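Local coordinates for protein serine protease (Arthrobacter nicotinovorans, PDB 3WY8) that probably cleaves peptide bonds as a trypsin-like serine protease with keratinolytic activity, this chain being the protease domain of a longer protein, at residues F117-G122 with Y184-N189. Numbering follows the deposited sequence.
Sequences FNAARG and YQNSVN
Asn186 swings CG to the far side of CA from its own N (chi1 -176°), which carries the carboxamide off strand 185-188 to the methyl of Ala119. That methyl, CB, points toward the strand and touches both ends of the amide, 4.0 Å from Asn186 ND2 and 4.1 Å from Asn186 OD1. Two waters make the polar links. The first accepts from Ala119 N at 2.8 Å and from Asn186 ND2 at 3.0 Å. The second lies 2.7 Å from Asn186 OD1 and 3.0 Å from Ala120 O, placed to donate to either, though its protons cannot serve every acceptor around it. Tyr125 OH also hydrogen-bonds to OD1, and Gln116 O takes a proton from ND2, which settles which end of the amide is which. The side chain of Phe117 leaves its backbone away from the strand and packs on helix 207-218. In this trypsin-like fold the contact lays the linker from the N-terminal barrel against the second sheet, which holds strands 124-129 and 185-188. Protein groups and water together fix the buried amide's rotation: Ala119 and Ala120 reach it through water, while Gly114 and Gln116, just before, bond to the strand directly.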
loop_
_atom_site.group_PDB
_atom_site.type_symbol
_atom_site.label_atom_id
_atom_site.label_comp_id
_atom_site.label_asym_id
_atom_site.label_seq_id
_atom_site.Cartn_x
_atom_site.Cartn_y
_atom_site.Cartn_z
ATOM N N PHE A 117 -8.011 -11.364 -5.102
ATOM C CA PHE A 117 -9.199 -10.525 -5.231
ATOM C C PHE A 117 -10.442 -11.373 -5.018
ATOM O O PHE A 117 -10.391 -12.601 -5.154
ATOM C CB PHE A 117 -9.240 -9.846 -6.607
ATOM C CG PHE A 117 -8.016 -9.036 -6.909
ATOM C CD1 PHE A 117 -7.901 -7.730 -6.444
ATOM C CD2 PHE A 117 -6.965 -9.589 -7.636
ATOM C CE1 PHE A 117 -6.752 -6.975 -6.714
ATOM C CE2 PHE A 117 -5.820 -8.851 -7.907
ATOM C CZ PHE A 117 -5.709 -7.546 -7.444
ATOM N N ASN A 118 -11.543 -10.712 -4.663
ATOM C CA ASN A 118 -12.841 -11.366 -4.480
ATOM C C ASN A 118 -12.790 -12.508 -3.470
ATOM O O ASN A 118 -13.420 -13.550 -3.656
ATOM C CB ASN A 118 -13.396 -11.828 -5.833
ATOM C CG ASN A 118 -13.244 -10.770 -6.896
ATOM O OD1 ASN A 118 -13.774 -9.665 -6.758
ATOM N ND2 ASN A 118 -12.482 -11.081 -7.943
ATOM N N ALA A 119 -12.026 -12.287 -2.401
ATOM C CA ALA A 119 -11.879 -13.258 -1.325
ATOM C C ALA A 119 -12.944 -13.033 -0.255
ATOM O O ALA A 119 -13.742 -12.095 -0.340
ATOM C CB ALA A 119 -10.482 -13.169 -0.719
ATOM N N ALA A 120 -12.954 -13.903 0.747
ATOM C CA ALA A 120 -13.905 -13.799 1.850
ATOM C C ALA A 120 -13.675 -12.541 2.690
ATOM O O ALA A 120 -12.555 -12.035 2.772
ATOM C CB ALA A 120 -13.804 -15.025 2.724
ATOM N N ARG A 121 -14.750 -12.052 3.307
ATOM C CA ARG A 121 -14.662 -11.002 4.324
ATOM C C ARG A 121 -14.406 -11.673 5.668
ATOM O O ARG A 121 -14.925 -12.755 5.928
ATOM C CB ARG A 121 -15.967 -10.209 4.387
ATOM C CG ARG A 121 -16.311 -9.464 3.103
ATOM C CD ARG A 121 -17.554 -8.600 3.273
ATOM N NE ARG A 121 -17.333 -7.491 4.200
ATOM C CZ ARG A 121 -16.732 -6.343 3.883
ATOM N NH1 ARG A 121 -16.283 -6.124 2.651
ATOM N NH2 ARG A 121 -16.578 -5.404 4.810
ATOM N N GLY A 122 -13.600 -11.043 6.515
ATOM C CA GLY A 122 -13.363 -11.561 7.861
ATOM C C GLY A 122 -12.157 -12.470 8.002
ATOM O O GLY A 122 -12.047 -13.211 8.982
ATOM N N TYR A 184 -0.113 -13.841 0.500
ATOM C CA TYR A 184 -0.810 -13.113 -0.552
ATOM C C TYR A 184 -1.318 -11.776 -0.038
ATOM O O TYR A 184 -1.892 -11.704 1.050
ATOM C CB TYR A 184 -1.998 -13.920 -1.062
ATOM C CG TYR A 184 -1.612 -15.137 -1.862
ATOM C CD1 TYR A 184 -1.374 -15.042 -3.231
ATOM C CD2 TYR A 184 -1.483 -16.379 -1.250
ATOM C CE1 TYR A 184 -1.017 -16.158 -3.977
ATOM C CE2 TYR A 184 -1.127 -17.505 -1.986
ATOM C CZ TYR A 184 -0.896 -17.383 -3.345
ATOM O OH TYR A 184 -0.548 -18.493 -4.078
ATOM N N GLN A 185 -1.121 -10.722 -0.828
ATOM C CA GLN A 185 -1.684 -9.416 -0.489
ATOM C C GLN A 185 -3.166 -9.354 -0.852
ATOM O O GLN A 185 -3.567 -9.813 -1.918
ATOM C CB GLN A 185 -0.923 -8.280 -1.172
ATOM C CG GLN A 185 -1.469 -6.902 -0.770
ATOM C CD GLN A 185 -0.608 -5.735 -1.214
ATOM O OE1 GLN A 185 0.412 -5.906 -1.883
ATOM N NE2 GLN A 185 -1.025 -4.529 -0.835
ATOM N N ASN A 186 -3.973 -8.774 0.033
ATOM C CA ASN A 186 -5.418 -8.725 -0.175
ATOM C C ASN A 186 -6.073 -7.419 0.301
ATOM O O ASN A 186 -7.293 -7.293 0.269
ATOM C CB ASN A 186 -6.071 -9.963 0.462
ATOM C CG ASN A 186 -7.572 -10.052 0.210
ATOM O OD1 ASN A 186 -8.351 -10.166 1.157
ATOM N ND2 ASN A 186 -7.985 -10.004 -1.061
ATOM N N SER A 187 -5.253 -6.456 0.737
ATOM C CA SER A 187 -5.703 -5.080 1.001
ATOM C C SER A 187 -4.500 -4.163 1.220
ATOM O O SER A 187 -3.352 -4.600 1.093
ATOM C CB SER A 187 -6.668 -5.013 2.195
ATOM O OG SER A 187 -7.301 -3.741 2.255
ATOM N N VAL A 188 -4.775 -2.893 1.520
ATOM C CA VAL A 188 -3.754 -1.910 1.895
ATOM C C VAL A 188 -4.238 -1.095 3.088
ATOM O O VAL A 188 -5.438 -0.984 3.320
ATOM C CB VAL A 188 -3.414 -0.927 0.739
ATOM C CG1 VAL A 188 -2.739 -1.653 -0.416
ATOM C CG2 VAL A 188 -4.663 -0.181 0.259
ATOM N N ASN A 189 -3.304 -0.526 3.847
ATOM C CA ASN A 189 -3.653 0.463 4.867
ATOM C C ASN A 189 -4.276 1.704 4.225
ATOM O O ASN A 189 -3.667 2.328 3.353
ATOM C CB ASN A 189 -2.410 0.869 5.662
ATOM C CG ASN A 189 -1.770 -0.297 6.387
ATOM O OD1 ASN A 189 -2.458 -1.156 6.940
ATOM N ND2 ASN A 189 -0.440 -0.325 6.399
HETATM O O HOH W 1 -10.899 -9.830 -1.534
HETATM O O HOH W 2 -11.074 -9.956 1.234
#